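Local coordinates for protein aldehyde dehydrogenase 12 (Zea mays, PDB 6D97) that probably oxidises L-glutamate gamma-semialdehyde to glutamate with NAD as cofactor, the last step of proline breakdown in plants, at residues A[44-49]-A[230-235]. Numbering follows the deposited sequence.
Sequences EVQNFV and VMEQMI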
loop_
_atom_site.group_PDB
_atom_site.type_symbol
_atom_site.label_atom_id
_atom_site.label_comp_id
_atom_site.label_asym_id
_atom_site.label_seq_id
_atom_site.Cartn_x
_atom_site.Cartn_y
_atom_site.Cartn_z
ATOM N N GLU A 44 -27.008 -20.691 -32.467
ATOM C CA GLU A 44 -27.914 -19.993 -31.570
ATOM C C GLU A 44 -27.186 -19.590 -30.297
ATOM O O GLU A 44 -26.246 -20.260 -29.855
ATOM C CB GLU A 44 -29.150 -20.837 -31.227
ATOM C CG GLU A 44 -28.878 -22.166 -30.548
ATOM C CD GLU A 44 -30.157 -22.823 -30.051
ATOM O OE1 GLU A 44 -30.364 -22.871 -28.817
ATOM O OE2 GLU A 44 -30.963 -23.274 -30.897
ATOM N N VAL A 45 -27.623 -18.472 -29.726
ATOM C CA VAL A 45 -27.094 -17.946 -28.475
ATOM C C VAL A 45 -28.221 -17.943 -27.456
ATOM O O VAL A 45 -29.302 -17.404 -27.720
ATOM C CB VAL A 45 -26.516 -16.530 -28.647
ATOM C CG1 VAL A 45 -25.948 -16.022 -27.326
ATOM C CG2 VAL A 45 -25.463 -16.534 -29.728
ATOM N N GLN A 46 -27.971 -18.541 -26.301
ATOM C CA GLN A 46 -28.982 -18.672 -25.267
ATOM C C GLN A 46 -28.653 -17.780 -24.081
ATOM O O GLN A 46 -27.534 -17.282 -23.925
ATOM C CB GLN A 46 -29.106 -20.128 -24.809
ATOM C CG GLN A 46 -29.486 -21.091 -25.918
ATOM C CD GLN A 46 -29.567 -22.521 -25.439
ATOM O OE1 GLN A 46 -28.581 -23.255 -25.472
ATOM N NE2 GLN A 46 -30.745 -22.924 -24.978
ATOM N N ASN A 47 -29.658 -17.591 -23.242
ATOM C CA ASN A 47 -29.470 -16.947 -21.956
ATOM C C ASN A 47 -29.134 -17.995 -20.903
ATOM O O ASN A 47 -29.382 -19.189 -21.075
ATOM C CB ASN A 47 -30.724 -16.172 -21.548
ATOM C CG ASN A 47 -31.241 -15.273 -22.656
ATOM O OD1 ASN A 47 -30.654 -14.229 -22.952
ATOM N ND2 ASN A 47 -32.346 -15.677 -23.281
ATOM N N PHE A 48 -28.553 -17.529 -19.803
ATOM C CA PHE A 48 -28.322 -18.355 -18.628
ATOM C C PHE A 48 -28.903 -17.627 -17.428
ATOM O O PHE A 48 -28.485 -16.506 -17.120
ATOM C CB PHE A 48 -26.831 -18.632 -18.423
ATOM C CG PHE A 48 -26.546 -19.709 -17.419
ATOM C CD1 PHE A 48 -26.597 -21.042 -17.786
ATOM C CD2 PHE A 48 -26.212 -19.389 -16.115
ATOM C CE1 PHE A 48 -26.326 -22.035 -16.871
ATOM C CE2 PHE A 48 -25.940 -20.378 -15.196
ATOM C CZ PHE A 48 -26.001 -21.702 -15.574
ATOM N N VAL A 49 -29.865 -18.255 -16.760
ATOM C CA VAL A 49 -30.533 -17.635 -15.624
ATOM C C VAL A 49 -31.020 -18.734 -14.695
ATOM O O VAL A 49 -31.449 -19.803 -15.142
ATOM C CB VAL A 49 -31.689 -16.718 -16.081
ATOM C CG1 VAL A 49 -32.826 -17.537 -16.672
ATOM C CG2 VAL A 49 -32.187 -15.865 -14.932
ATOM N N VAL A 230 -19.709 -15.019 -28.192
ATOM C CA VAL A 230 -18.365 -15.257 -27.676
ATOM C C VAL A 230 -18.412 -15.497 -26.175
ATOM O O VAL A 230 -17.919 -16.513 -25.671
ATOM C CB VAL A 230 -17.438 -14.081 -28.026
ATOM C CG1 VAL A 230 -16.077 -14.277 -27.378
ATOM C CG2 VAL A 230 -17.312 -13.948 -29.533
ATOM N N MET A 231 -19.012 -14.560 -25.434
ATOM C CA MET A 231 -19.114 -14.730 -23.989
ATOM C C MET A 231 -19.977 -15.926 -23.627
ATOM O O MET A 231 -19.774 -16.534 -22.572
ATOM C CB MET A 231 -19.669 -13.468 -23.333
ATOM C CG MET A 231 -18.601 -12.503 -22.895
ATOM S SD MET A 231 -17.242 -13.259 -21.977
ATOM C CE MET A 231 -18.054 -13.651 -20.433
ATOM N N GLU A 232 -20.941 -16.279 -24.479
ATOM C CA GLU A 232 -21.733 -17.476 -24.228
ATOM C C GLU A 232 -20.843 -18.712 -24.215
ATOM O O GLU A 232 -20.938 -19.552 -23.312
ATOM C CB GLU A 232 -22.835 -17.606 -25.280
ATOM C CG GLU A 232 -24.026 -18.423 -24.814
ATOM C CD GLU A 232 -24.317 -19.609 -25.705
ATOM O OE1 GLU A 232 -25.477 -19.755 -26.138
ATOM O OE2 GLU A 232 -23.386 -20.396 -25.974
ATOM N N GLN A 233 -19.953 -18.824 -25.203
ATOM C CA GLN A 233 -18.979 -19.913 -25.213
ATOM C C GLN A 233 -18.018 -19.804 -24.038
ATOM O O GLN A 233 -17.644 -20.817 -23.437
ATOM C CB GLN A 233 -18.214 -19.915 -26.536
ATOM C CG GLN A 233 -19.106 -20.055 -27.755
ATOM C CD GLN A 233 -19.911 -21.338 -27.737
ATOM O OE1 GLN A 233 -19.355 -22.435 -27.716
ATOM N NE2 GLN A 233 -21.230 -21.207 -27.735
ATOM N N MET A 234 -17.609 -18.581 -23.691
ATOM C CA MET A 234 -16.696 -18.405 -22.564
ATOM C C MET A 234 -17.348 -18.838 -21.256
ATOM O O MET A 234 -16.688 -19.424 -20.388
ATOM C CB MET A 234 -16.234 -16.951 -22.488
ATOM C CG MET A 234 -15.188 -16.705 -21.420
ATOM S SD MET A 234 -13.662 -17.599 -21.755
ATOM C CE MET A 234 -13.006 -17.723 -20.097
ATOM N N ILE A 235 -18.648 -18.575 -21.102
ATOM C CA ILE A 235 -19.346 -18.965 -19.881
ATOM C C ILE A 235 -19.441 -20.481 -19.774
ATOM O O ILE A 235 -19.329 -21.048 -18.679
ATOM C CB ILE A 235 -20.732 -18.302 -19.826
ATOM C CG1 ILE A 235 -20.580 -16.797 -19.616
ATOM C CG2 ILE A 235 -21.559 -18.892 -18.703
ATOM C CD1 ILE A 235 -21.863 -16.022 -19.829
#
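V45 and E232 bring the backbones of strand 43-49 and helix 229-240 nearest each other, their CA atoms 6.9 Å apart, at the last strand residue before the break at Q46. How a carboxylate on a helix can bind a backbone NH at a break in a neighbouring strand is well illustrated by E232. Its CG stands anti to the backbone N (chi1 -156°) and the chain then bends, carrying OE1 across to Q46. The bond from Q46 N to E232 OE1 is 2.8 Å long and nearly straight, at 169°, and enters on the lone pair of OE1 that faces away from OE2. That leaves OE2 to form a salt bridge with R236, one turn further along the helix. The helix flanks the parallel, Rossmann-like sheet of the NAD-binding domain, whose strand 218-223 carries the NAD-binding K222, its side chain about 10 Å from that of V45. The V45 and E232 side chains run alongside each other, pointing opposite ways, with V45 CG1 4.0 Å from E232 CG, while E232 OE1 comes within 3.4 Å of V45 CA. An alanine in place of E232 would probably leave the Q46 NH and the R236 guanidinium without their shared carboxylate partner. W53, from strand 52-54, also packs against Q46, E232 and I235.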